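Side-chain contacts in fluvirucin B1 DH domain from module 1 (Actinomadura vulgaris, PDB 6OBV), which probably removes water from a beta-hydroxyacyl intermediate to leave a double bond, as the dehydratase domain of module 1 in fluvirucin B1 polyketide synthesis: residues V134-G139 against T144-G149; H37-A42 against T61-L66; A67-G72 against L76-G81. All coordinates share one frame; numbering follows the deposited sequence.

Contact 1: residues V134-G139 against T144-G149; sequences VHARTG and TRHAAG
Arg145 lies over the ring of His135 across an antiparallel hairpin of the dehydratase's hot-dog fold, made by strands 130-137 and 144-152. A classic beta bulge interrupts the pairing: His146 and Ala147 both face Val134, with His146 N donating to Val134 O (2.8 Å) and Ala147 O accepting from Val134 N (2.9 Å); beyond it His135 and Arg145 form a non-hydrogen-bonded pair. With CG anti to the backbone N (chi1 -159°), the Arg145 chain runs across the imidazole. Its CB meets His135 NE2 at 3.5 Å, and CG makes a CH-pi contact 3.8 Å from the ring centroid. Arg145 CD stays beside His135 NE2 at 3.8 Å. The chain then bends at chi3 (63°) and leads away, the guanidinium plane turned 47° from the ring. There NE forms a salt bridge with Glu104, and Ala148 CB covers one guanidinium face. His135 also packs on Pro47 of the second subunit. The other sheet face carries Val134, Ala136 and Ala147, and the His146 ring approaches edge-on, His146 CD2 lying 3.5 Å from Ala136 CB. His146 ND1 is hydrogen-bonded to Ala105 O; in the ring plane a water sits 2.8 Å from NE2 and bonds weakly to Ala136 O.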
ATOM      1  N   VAL A 134      -2.175   4.592  13.114  1.00 28.53           N
ATOM      2  CA  VAL A 134      -3.039   3.469  12.736  1.00 22.09           C
ATOM      3  C   VAL A 134      -4.400   4.030  12.332  1.00 25.49           C
ATOM      4  O   VAL A 134      -5.036   4.747  13.113  1.00 23.66           O
ATOM      5  CB  VAL A 134      -3.198   2.434  13.867  1.00 19.07           C
ATOM      6  CG1 VAL A 134      -4.010   1.225  13.375  1.00 14.15           C
ATOM      7  CG2 VAL A 134      -1.850   1.940  14.373  1.00 14.39           C
ATOM      8  N   HIS A 135      -4.837   3.715  11.111  1.00 23.85           N
ATOM      9  CA  HIS A 135      -6.149   4.054  10.574  1.00 26.07           C
ATOM     10  C   HIS A 135      -6.975   2.789  10.352  1.00 24.13           C
ATOM     11  O   HIS A 135      -6.439   1.698  10.153  1.00 22.83           O
ATOM     12  CB  HIS A 135      -6.019   4.820   9.249  1.00 27.10           C
ATOM     13  CG  HIS A 135      -5.417   6.182   9.398  1.00 32.43           C
ATOM     14  ND1 HIS A 135      -4.059   6.386   9.547  1.00 30.93           N
ATOM     15  CD2 HIS A 135      -5.989   7.409   9.440  1.00 29.68           C
ATOM     16  CE1 HIS A 135      -3.822   7.677   9.662  1.00 23.74           C
ATOM     17  NE2 HIS A 135      -4.975   8.321   9.600  1.00 34.69           N
ATOM     18  N   ALA A 136      -8.295   2.942  10.364  1.00 21.61           N
ATOM     19  CA  ALA A 136      -9.164   1.797  10.144  1.00 23.74           C
ATOM     20  C   ALA A 136     -10.458   2.265   9.513  1.00 27.26           C
ATOM     21  O   ALA A 136     -10.859   3.430   9.641  1.00 31.63           O
ATOM     22  CB  ALA A 136      -9.452   1.037  11.453  1.00 22.98           C
ATOM     23  N   ARG A 137     -11.112   1.339   8.820  1.00 26.89           N
ATOM     24  CA  ARG A 137     -12.439   1.618   8.288  1.00 24.63           C
ATOM     25  C   ARG A 137     -13.123   0.303   7.963  1.00 29.55           C
ATOM     26  O   ARG A 137     -12.472  -0.735   7.794  1.00 25.74           O
ATOM     27  CB  ARG A 137     -12.368   2.504   7.044  1.00 33.68           C
ATOM     28  CG  ARG A 137     -11.693   1.842   5.880  1.00 37.44           C
ATOM     29  CD  ARG A 137     -12.173   2.433   4.579  1.00 45.10           C
ATOM     30  NE  ARG A 137     -11.464   1.863   3.436  1.00 52.92           N
ATOM     31  CZ  ARG A 137     -11.335   2.471   2.260  1.00 53.90           C
ATOM     32  NH1 ARG A 137     -11.867   3.670   2.073  1.00 50.33           N
ATOM     33  NH2 ARG A 137     -10.666   1.884   1.271  1.00 54.93           N
ATOM     34  N   THR A 138     -14.455   0.354   7.913  1.00 30.96           N
ATOM     35  CA  THR A 138     -15.279  -0.775   7.510  1.00 39.85           C
ATOM     36  C   THR A 138     -16.110  -0.356   6.316  1.00 50.25           C
ATOM     37  O   THR A 138     -16.571   0.790   6.246  1.00 54.83           O
ATOM     38  CB  THR A 138     -16.218  -1.250   8.626  1.00 41.20           C
ATOM     39  OG1 THR A 138     -17.237  -0.268   8.841  1.00 51.13           O
ATOM     40  CG2 THR A 138     -15.468  -1.448   9.905  1.00 34.88           C
ATOM     41  N   GLY A 139     -16.311  -1.296   5.397  1.00 55.52           N
ATOM     42  CA  GLY A 139     -17.040  -0.997   4.179  1.00 58.53           C
ATOM     43  C   GLY A 139     -16.445   0.200   3.471  1.00 67.42           C
ATOM     44  O   GLY A 139     -15.221   0.318   3.309  1.00 70.26           O
ATOM     45  N   THR A 144     -10.634   6.367   9.804  1.00 37.60           N
ATOM     46  CA  THR A 144     -10.536   7.041  11.092  1.00 32.51           C
ATOM     47  C   THR A 144      -9.172   6.723  11.672  1.00 28.40           C
ATOM     48  O   THR A 144      -8.752   5.560  11.667  1.00 25.17           O
ATOM     49  CB  THR A 144     -11.638   6.576  12.044  1.00 30.97           C
ATOM     50  OG1 THR A 144     -12.906   6.883  11.467  1.00 34.61           O
ATOM     51  CG2 THR A 144     -11.521   7.258  13.426  1.00 24.17           C
ATOM     52  N   ARG A 145      -8.477   7.750  12.155  1.00 27.85           N
ATOM     53  CA  ARG A 145      -7.232   7.537  12.868  1.00 28.32           C
ATOM     54  C   ARG A 145      -7.517   7.136  14.313  1.00 24.83           C
ATOM     55  O   ARG A 145      -8.234   7.831  15.030  1.00 30.16           O
ATOM     56  CB  ARG A 145      -6.361   8.794  12.821  1.00 32.64           C
ATOM     57  CG  ARG A 145      -4.892   8.477  13.091  1.00 29.80           C
ATOM     58  CD  ARG A 145      -4.003   9.687  12.963  1.00 36.81           C
ATOM     59  NE  ARG A 145      -4.326  10.722  13.933  1.00 43.93           N
ATOM     60  CZ  ARG A 145      -3.583  11.806  14.130  1.00 55.62           C
ATOM     61  NH1 ARG A 145      -2.472  11.991  13.423  1.00 59.60           N
ATOM     62  NH2 ARG A 145      -3.947  12.702  15.032  1.00 57.70           N
ATOM     63  N   HIS A 146      -6.963   5.999  14.734  1.00 25.53           N
ATOM     64  CA  HIS A 146      -7.220   5.473  16.068  1.00 25.19           C
ATOM     65  C   HIS A 146      -6.034   5.591  17.008  1.00 28.62           C
ATOM     66  O   HIS A 146      -6.215   5.482  18.224  1.00 31.97           O
ATOM     67  CB  HIS A 146      -7.646   3.995  15.976  1.00 21.24           C
ATOM     68  CG  HIS A 146      -8.973   3.798  15.299  1.00 28.49           C
ATOM     69  ND1 HIS A 146     -10.165   4.130  15.900  1.00 29.68           N
ATOM     70  CD2 HIS A 146      -9.291   3.329  14.067  1.00 23.66           C
ATOM     71  CE1 HIS A 146     -11.162   3.865  15.075  1.00 30.75           C
ATOM     72  NE2 HIS A 146     -10.655   3.379  13.954  1.00 30.79           N
ATOM     73  N   ALA A 147      -4.836   5.812  16.485  1.00 30.13           N
ATOM     74  CA  ALA A 147      -3.625   5.741  17.289  1.00 26.23           C
ATOM     75  C   ALA A 147      -2.543   6.499  16.541  1.00 29.50           C
ATOM     76  O   ALA A 147      -2.459   6.420  15.311  1.00 32.02           O
ATOM     77  CB  ALA A 147      -3.193   4.287  17.528  1.00 18.30           C
ATOM     78  N   ALA A 148      -1.745   7.254  17.276  1.00 21.32           N
ATOM     79  CA  ALA A 148      -0.645   7.987  16.672  1.00 27.37           C
ATOM     80  C   ALA A 148       0.480   8.037  17.681  1.00 29.97           C
ATOM     81  O   ALA A 148       0.234   8.200  18.881  1.00 27.93           O
ATOM     82  CB  ALA A 148      -1.049   9.409  16.273  1.00 28.71           C
ATOM     83  N   GLY A 149       1.706   7.887  17.200  1.00 25.80           N
ATOM     84  CA  GLY A 149       2.825   8.027  18.108  1.00 25.85           C
ATOM     85  C   GLY A 149       4.174   8.079  17.436  1.00 27.51           C
ATOM     86  O   GLY A 149       4.300   8.633  16.340  1.00 25.56           O
TER
HETATM   87  O   HOH W   1     -12.653   2.860  12.058  1.00 34.24           O

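Contact 2: residues H37-A42 against T61-L66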
ATOM      1  N   HIS A  37       2.144 -11.858   9.599  1.00 38.33           N
ATOM      2  CA  HIS A  37       1.559 -11.405  10.843  1.00 32.99           C
ATOM      3  C   HIS A  37       0.069 -11.688  10.754  1.00 31.74           C
ATOM      4  O   HIS A  37      -0.487 -11.644   9.655  1.00 36.90           O
ATOM      5  CB  HIS A  37       1.826  -9.908  11.052  1.00 35.49           C
ATOM      6  CG  HIS A  37       1.419  -9.408  12.403  1.00 36.69           C
ATOM      7  ND1 HIS A  37       0.143  -8.972  12.678  1.00 32.04           N
ATOM      8  CD2 HIS A  37       2.119  -9.282  13.554  1.00 32.48           C
ATOM      9  CE1 HIS A  37       0.071  -8.602  13.945  1.00 30.52           C
ATOM     10  NE2 HIS A  37       1.260  -8.770  14.496  1.00 37.26           N
ATOM     11  N   PRO A  38      -0.602 -12.015  11.871  1.00 33.13           N
ATOM     12  CA  PRO A  38      -2.038 -12.360  11.785  1.00 29.32           C
ATOM     13  C   PRO A  38      -2.948 -11.207  11.385  1.00 29.06           C
ATOM     14  O   PRO A  38      -4.053 -11.456  10.892  1.00 28.32           O
ATOM     15  CB  PRO A  38      -2.366 -12.858  13.204  1.00 34.59           C
ATOM     16  CG  PRO A  38      -1.057 -13.346  13.755  1.00 28.45           C
ATOM     17  CD  PRO A  38      -0.029 -12.383  13.182  1.00 37.56           C
ATOM     18  N   MET A  39      -2.544  -9.954  11.585  1.00 25.42           N
ATOM     19  CA  MET A  39      -3.425  -8.839  11.284  1.00 25.50           C
ATOM     20  C   MET A  39      -2.941  -7.987  10.129  1.00 28.38           C
ATOM     21  O   MET A  39      -3.744  -7.232   9.571  1.00 28.99           O
ATOM     22  CB  MET A  39      -3.603  -7.935  12.518  1.00 25.21           C
ATOM     23  CG  MET A  39      -4.060  -8.673  13.759  1.00 32.54           C
ATOM     24  SD  MET A  39      -4.616  -7.566  15.078  1.00 33.22           S
ATOM     25  CE  MET A  39      -3.087  -6.875  15.640  1.00 29.73           C
ATOM     26  N   LEU A  40      -1.660  -8.082   9.769  1.00 21.21           N
ATOM     27  CA  LEU A  40      -1.082  -7.336   8.655  1.00 30.41           C
ATOM     28  C   LEU A  40      -0.475  -8.303   7.655  1.00 31.74           C
ATOM     29  O   LEU A  40       0.252  -9.221   8.046  1.00 29.52           O
ATOM     30  CB  LEU A  40       0.003  -6.380   9.126  1.00 28.51           C
ATOM     31  CG  LEU A  40      -0.448  -5.370  10.153  1.00 23.10           C
ATOM     32  CD1 LEU A  40       0.791  -4.850  10.798  1.00 18.46           C
ATOM     33  CD2 LEU A  40      -1.276  -4.256   9.480  1.00 30.14           C
ATOM     34  N   GLY A  41      -0.745  -8.076   6.371  1.00 25.92           N
ATOM     35  CA  GLY A  41      -0.291  -8.966   5.329  1.00 26.88           C
ATOM     36  C   GLY A  41       0.562  -8.336   4.242  1.00 33.05           C
ATOM     37  O   GLY A  41       1.061  -9.065   3.374  1.00 36.88           O
ATOM     38  N   ALA A  42       0.755  -7.011   4.257  1.00 26.07           N
ATOM     39  CA  ALA A  42       1.476  -6.369   3.159  1.00 29.19           C
ATOM     40  C   ALA A  42       2.229  -5.132   3.633  1.00 31.53           C
ATOM     41  O   ALA A  42       1.730  -4.374   4.466  1.00 25.98           O
ATOM     42  CB  ALA A  42       0.519  -5.989   2.023  1.00 29.47           C
ATOM     43  N   THR A  61     -14.643 -13.299  12.360  1.00 37.45           N
ATOM     44  CA  THR A  61     -14.569 -14.613  11.736  1.00 32.42           C
ATOM     45  C   THR A  61     -13.133 -15.124  11.681  1.00 32.51           C
ATOM     46  O   THR A  61     -12.888 -16.309  11.906  1.00 34.62           O
ATOM     47  CB  THR A  61     -15.159 -14.551  10.325  1.00 34.00           C
ATOM     48  OG1 THR A  61     -16.545 -14.240  10.421  1.00 39.23           O
ATOM     49  CG2 THR A  61     -14.978 -15.861   9.599  1.00 37.47           C
ATOM     50  N   THR A  62     -12.181 -14.244  11.366  1.00 32.91           N
ATOM     51  CA  THR A  62     -10.778 -14.623  11.257  1.00 35.44           C
ATOM     52  C   THR A  62     -10.012 -14.399  12.553  1.00 31.35           C
ATOM     53  O   THR A  62      -8.967 -15.028  12.766  1.00 29.87           O
ATOM     54  CB  THR A  62     -10.112 -13.819  10.134  1.00 35.65           C
ATOM     55  OG1 THR A  62     -10.356 -12.423  10.357  1.00 32.21           O
ATOM     56  CG2 THR A  62     -10.672 -14.240   8.758  1.00 29.61           C
ATOM     57  N   HIS A  63     -10.517 -13.514  13.402  1.00 29.19           N
ATOM     58  CA  HIS A  63      -9.930 -13.170  14.697  1.00 28.98           C
ATOM     59  C   HIS A  63     -11.026 -13.288  15.752  1.00 26.92           C
ATOM     60  O   HIS A  63     -11.575 -12.278  16.211  1.00 30.19           O
ATOM     61  CB  HIS A  63      -9.344 -11.760  14.653  1.00 26.78           C
ATOM     62  CG  HIS A  63      -8.255 -11.589  13.636  1.00 31.45           C
ATOM     63  ND1 HIS A  63      -8.502 -11.486  12.282  1.00 34.81           N
ATOM     64  CD2 HIS A  63      -6.910 -11.513  13.779  1.00 34.23           C
ATOM     65  CE1 HIS A  63      -7.357 -11.352  11.636  1.00 35.03           C
ATOM     66  NE2 HIS A  63      -6.375 -11.364  12.523  1.00 34.03           N
ATOM     67  N   PRO A  64     -11.392 -14.511  16.141  1.00 29.05           N
ATOM     68  CA  PRO A  64     -12.558 -14.678  17.035  1.00 37.68           C
ATOM     69  C   PRO A  64     -12.381 -14.042  18.406  1.00 36.80           C
ATOM     70  O   PRO A  64     -13.379 -13.790  19.092  1.00 33.49           O
ATOM     71  CB  PRO A  64     -12.709 -16.202  17.140  1.00 42.00           C
ATOM     72  CG  PRO A  64     -11.352 -16.754  16.775  1.00 41.41           C
ATOM     73  CD  PRO A  64     -10.774 -15.799  15.774  1.00 32.41           C
ATOM     74  N   TRP A  65     -11.150 -13.773  18.830  1.00 33.59           N
ATOM     75  CA  TRP A  65     -10.948 -13.126  20.117  1.00 36.55           C
ATOM     76  C   TRP A  65     -11.484 -11.695  20.131  1.00 35.07           C
ATOM     77  O   TRP A  65     -11.772 -11.164  21.212  1.00 30.07           O
ATOM     78  CB  TRP A  65      -9.458 -13.153  20.480  1.00 29.15           C
ATOM     79  CG  TRP A  65      -8.546 -12.561  19.427  1.00 30.02           C
ATOM     80  CD1 TRP A  65      -7.919 -13.233  18.420  1.00 22.83           C
ATOM     81  CD2 TRP A  65      -8.142 -11.180  19.300  1.00 27.20           C
ATOM     82  NE1 TRP A  65      -7.155 -12.360  17.670  1.00 24.05           N
ATOM     83  CE2 TRP A  65      -7.268 -11.099  18.197  1.00 26.46           C
ATOM     84  CE3 TRP A  65      -8.431 -10.013  20.017  1.00 31.42           C
ATOM     85  CZ2 TRP A  65      -6.692  -9.890  17.779  1.00 24.88           C
ATOM     86  CZ3 TRP A  65      -7.848  -8.804  19.607  1.00 28.73           C
ATOM     87  CH2 TRP A  65      -6.997  -8.754  18.492  1.00 26.12           C
ATOM     88  N   LEU A  66     -11.639 -11.072  18.958  1.00 35.35           N
ATOM     89  CA  LEU A  66     -12.227  -9.732  18.882  1.00 34.15           C
ATOM     90  C   LEU A  66     -13.542  -9.649  19.635  1.00 32.91           C
ATOM     91  O   LEU A  66     -13.813  -8.658  20.322  1.00 31.71           O
ATOM     92  CB  LEU A  66     -12.464  -9.335  17.428  1.00 33.04           C
ATOM     93  CG  LEU A  66     -11.261  -8.940  16.586  1.00 34.22           C
ATOM     94  CD1 LEU A  66     -11.717  -8.862  15.135  1.00 28.14           C
ATOM     95  CD2 LEU A  66     -10.678  -7.617  17.060  1.00 33.53           C
TER
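His63 reaches across to the backbone of Pro38, and its hydrogen bond is the polar part of this small, buried contact between two loop regions. His63 NE2 donates to Pro38 O over 2.8 Å. The oxygen lies almost in the imidazole plane, but the donor stands well above the plane of the carbonyl, and the N-H...O angle of 144° shows a bent bond. CG of His63 is anti to the carbonyl carbon, beside the backbone N (chi1 -61°), which carries the ring out toward the other segment. The other ring nitrogen of His63, ND1, is hydrogen-bonded to Thr62 OG1 at 2.8 Å, and that hydroxyl also bonds to Ser59 O. The ring is thus gripped at both nitrogens, which should limit its rotation. The Pro38 side is ordered in a similar way: Met39 N donates to His37 ND1 (3.1 Å), while His37 NE2 is hydrogen-bonded to Glu84.

The remaining interactions are those of Met39 with two aromatic groups. Its CG rests obliquely against His63, 3.8 Å from NE2. Farther out, SD meets the rim of the Trp65 indole at CZ2, 4.1 Å away and close to the ring plane, a Met-aromatic contact at the edge; the two side chains cross at about a right angle. Trp65 itself makes an edge-to-face stack with His226.

The contact ties the loop leading into strand 40-45 to the one that follows strand 52-58, beside the point where these strands pair. Ile58 of strand 52-58 touches both Met39 and His63, Glu84 and Leu85 of helix 79-92 lie against Met39, and Glu216 of helix 214-218 packs on Trp65.

Contact 3: residues A67-G72 against L76-G81; sequences ADHGVG and LFPGTG
His69 turns its imidazole in two ways toward the segment 76-81: edge-on to the carbonyl of Leu76 and face-on to Pro78. A chi1 of 175° sets the ring opposite the backbone N and swings it toward the turn before helix 79-92, where His69 ND1 donates to Leu76 O over 2.8 Å. The bond is practically straight (176°) and the oxygen lies in the ring plane, although the donor is tilted from the plane of the carbonyl. Over one face, Pro78 CB makes a CH-pi contact 3.9 Å from the ring centroid, offset toward the ND1-CE1 rim. Pro78 CA comes in lower, 3.6 Å from CE1. A hydrogen bond at the edge and a proline over the face together fix the rotation of the imidazole.

The backbones meet as the ends of a tight antiparallel hairpin of strands 69-71 and 74-75. Leu76 N donates to His69 O at 3.0 Å. On the hydrophobic side, Leu76 CD1 meets Val71 CG2 at 3.8 Å, the two side chains meeting at a slant, and Leu76 CB passes over Gly70 CA.

His69 and Pro78 fit the histidine and proline positions of the HxxxGxxxxP signature of polyketide dehydratases, although its glycine is not kept here, and Asp231 of helix 227-232 touches His69, consistent with the His-Asp catalytic pair of this family. His69 O and Leu76 O stand only 3.0 Å apart, two acceptors whose repulsion is probably offset by a donor to each, Leu76 N and His69 ND1. With ND1 bonded to Leu76 O, NE2 is left on the far side of the ring, as would suit a histidine that acts on substrate through NE2.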
ATOM      1  N   ALA A  67     -14.367 -10.691  19.530  1.00 35.86           N
ATOM      2  CA  ALA A  67     -15.709 -10.666  20.092  1.00 36.31           C
ATOM      3  C   ALA A  67     -15.718 -10.577  21.601  1.00 33.62           C
ATOM      4  O   ALA A  67     -16.785 -10.371  22.179  1.00 37.33           O
ATOM      5  CB  ALA A  67     -16.491 -11.912  19.668  1.00 36.39           C
ATOM      6  N   ASP A  68     -14.568 -10.716  22.247  1.00 32.15           N
ATOM      7  CA  ASP A  68     -14.502 -10.940  23.680  1.00 33.23           C
ATOM      8  C   ASP A  68     -13.902  -9.771  24.445  1.00 32.35           C
ATOM      9  O   ASP A  68     -13.533  -9.935  25.614  1.00 32.49           O
ATOM     10  CB  ASP A  68     -13.692 -12.201  23.954  1.00 37.09           C
ATOM     11  CG  ASP A  68     -14.476 -13.451  23.701  1.00 43.40           C
ATOM     12  OD1 ASP A  68     -15.699 -13.346  23.491  1.00 48.55           O
ATOM     13  OD2 ASP A  68     -13.870 -14.541  23.720  1.00 49.28           O
ATOM     14  N   HIS A  69     -13.765  -8.606  23.820  1.00 33.93           N
ATOM     15  CA  HIS A  69     -13.292  -7.414  24.520  1.00 30.87           C
ATOM     16  C   HIS A  69     -14.181  -6.249  24.132  1.00 32.18           C
ATOM     17  O   HIS A  69     -14.327  -5.941  22.942  1.00 32.92           O
ATOM     18  CB  HIS A  69     -11.833  -7.104  24.190  1.00 30.65           C
ATOM     19  CG  HIS A  69     -11.338  -5.819  24.778  1.00 31.99           C
ATOM     20  ND1 HIS A  69     -11.378  -4.621  24.099  1.00 32.24           N
ATOM     21  CD2 HIS A  69     -10.779  -5.549  25.982  1.00 32.88           C
ATOM     22  CE1 HIS A  69     -10.864  -3.667  24.857  1.00 29.73           C
ATOM     23  NE2 HIS A  69     -10.495  -4.204  26.006  1.00 33.17           N
ATOM     24  N   GLY A  70     -14.781  -5.616  25.123  1.00 33.51           N
ATOM     25  CA  GLY A  70     -15.556  -4.434  24.850  1.00 32.55           C
ATOM     26  C   GLY A  70     -16.009  -3.769  26.118  1.00 38.09           C
ATOM     27  O   GLY A  70     -15.404  -3.930  27.178  1.00 43.06           O
ATOM     28  N   VAL A  71     -17.088  -3.006  25.985  1.00 35.65           N
ATOM     29  CA  VAL A  71     -17.757  -2.368  27.104  1.00 40.26           C
ATOM     30  C   VAL A  71     -19.243  -2.570  26.883  1.00 48.07           C
ATOM     31  O   VAL A  71     -19.772  -2.176  25.836  1.00 52.96           O
ATOM     32  CB  VAL A  71     -17.421  -0.874  27.207  1.00 41.11           C
ATOM     33  CG1 VAL A  71     -18.233  -0.242  28.290  1.00 42.83           C
ATOM     34  CG2 VAL A  71     -15.940  -0.695  27.477  1.00 45.26           C
ATOM     35  N   GLY A  72     -19.909  -3.202  27.841  1.00 48.80           N
ATOM     36  CA  GLY A  72     -21.314  -3.510  27.638  1.00 52.76           C
ATOM     37  C   GLY A  72     -21.461  -4.402  26.425  1.00 53.78           C
ATOM     38  O   GLY A  72     -20.714  -5.376  26.249  1.00 55.91           O
ATOM     39  N   LEU A  76     -15.078  -3.577  21.219  1.00 32.61           N
ATOM     40  CA  LEU A  76     -14.029  -2.583  21.019  1.00 29.59           C
ATOM     41  C   LEU A  76     -12.710  -3.280  20.746  1.00 30.51           C
ATOM     42  O   LEU A  76     -12.310  -4.176  21.503  1.00 27.63           O
ATOM     43  CB  LEU A  76     -13.849  -1.694  22.252  1.00 25.93           C
ATOM     44  CG  LEU A  76     -15.021  -0.759  22.500  1.00 29.35           C
ATOM     45  CD1 LEU A  76     -14.872  -0.100  23.861  1.00 29.37           C
ATOM     46  CD2 LEU A  76     -15.080   0.262  21.376  1.00 29.24           C
ATOM     47  N   PHE A  77     -12.029  -2.854  19.693  1.00 26.03           N
ATOM     48  CA  PHE A  77     -10.677  -3.328  19.458  1.00 31.72           C
ATOM     49  C   PHE A  77      -9.809  -2.941  20.655  1.00 26.65           C
ATOM     50  O   PHE A  77      -9.882  -1.798  21.119  1.00 28.34           O
ATOM     51  CB  PHE A  77     -10.133  -2.732  18.160  1.00 31.98           C
ATOM     52  CG  PHE A  77      -8.828  -3.342  17.694  1.00 26.96           C
ATOM     53  CD1 PHE A  77      -8.801  -4.599  17.093  1.00 28.31           C
ATOM     54  CD2 PHE A  77      -7.634  -2.637  17.827  1.00 26.20           C
ATOM     55  CE1 PHE A  77      -7.604  -5.152  16.658  1.00 28.79           C
ATOM     56  CE2 PHE A  77      -6.427  -3.173  17.388  1.00 24.18           C
ATOM     57  CZ  PHE A  77      -6.412  -4.431  16.793  1.00 30.27           C
ATOM     58  N   PRO A  78      -9.008  -3.853  21.201  1.00 27.38           N
ATOM     59  CA  PRO A  78      -8.254  -3.522  22.424  1.00 25.09           C
ATOM     60  C   PRO A  78      -7.105  -2.576  22.119  1.00 25.92           C
ATOM     61  O   PRO A  78      -6.420  -2.715  21.105  1.00 27.31           O
ATOM     62  CB  PRO A  78      -7.743  -4.885  22.919  1.00 20.50           C
ATOM     63  CG  PRO A  78      -7.683  -5.758  21.679  1.00 19.88           C
ATOM     64  CD  PRO A  78      -8.732  -5.220  20.699  1.00 18.22           C
ATOM     65  N   GLY A  79      -6.900  -1.596  23.007  1.00 33.08           N
ATOM     66  CA  GLY A  79      -5.757  -0.703  22.861  1.00 29.68           C
ATOM     67  C   GLY A  79      -4.447  -1.449  22.700  1.00 29.34           C
ATOM     68  O   GLY A  79      -3.543  -0.993  21.982  1.00 26.80           O
ATOM     69  N   THR A  80      -4.333  -2.623  23.325  1.00 25.95           N
ATOM     70  CA  THR A  80      -3.138  -3.435  23.141  1.00 27.10           C
ATOM     71  C   THR A  80      -3.007  -3.935  21.716  1.00 27.49           C
ATOM     72  O   THR A  80      -1.898  -4.245  21.276  1.00 26.98           O
ATOM     73  CB  THR A  80      -3.118  -4.629  24.106  1.00 33.52           C
ATOM     74  OG1 THR A  80      -4.280  -5.442  23.909  1.00 29.20           O
ATOM     75  CG2 THR A  80      -3.051  -4.153  25.567  1.00 36.40           C
ATOM     76  N   GLY A  81      -4.104  -4.037  20.978  1.00 24.38           N
ATOM     77  CA  GLY A  81      -3.979  -4.392  19.579  1.00 20.15           C
ATOM     78  C   GLY A  81      -3.251  -3.320  18.800  1.00 25.97           C
ATOM     79  O   GLY A  81      -2.487  -3.618  17.874  1.00 27.12           O
TER

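Contacts 2 and 3 are buried and adjoin each other: Leu66 CD2 packs on Phe77 CD1 at 3.6 Å, and Trp65 and Met39 also lie against the 76-81 segment. Contact 1 is only partly buried and touches neither, its centre about 15 Å from that of contact 3. It shares an extended run of antiparallel strands with contact 2, and both touch the second subunit, whereas contact 3 does not. Helix 79-92 relates all three, starting within contact 3 and packing on side chains of the others. In each a histidine nitrogen bonds to a backbone carbonyl; contact 1 adds His135 under an arginine chain, contact 2 sets methionine against the ring, and contact 3, at the probable active site, proline.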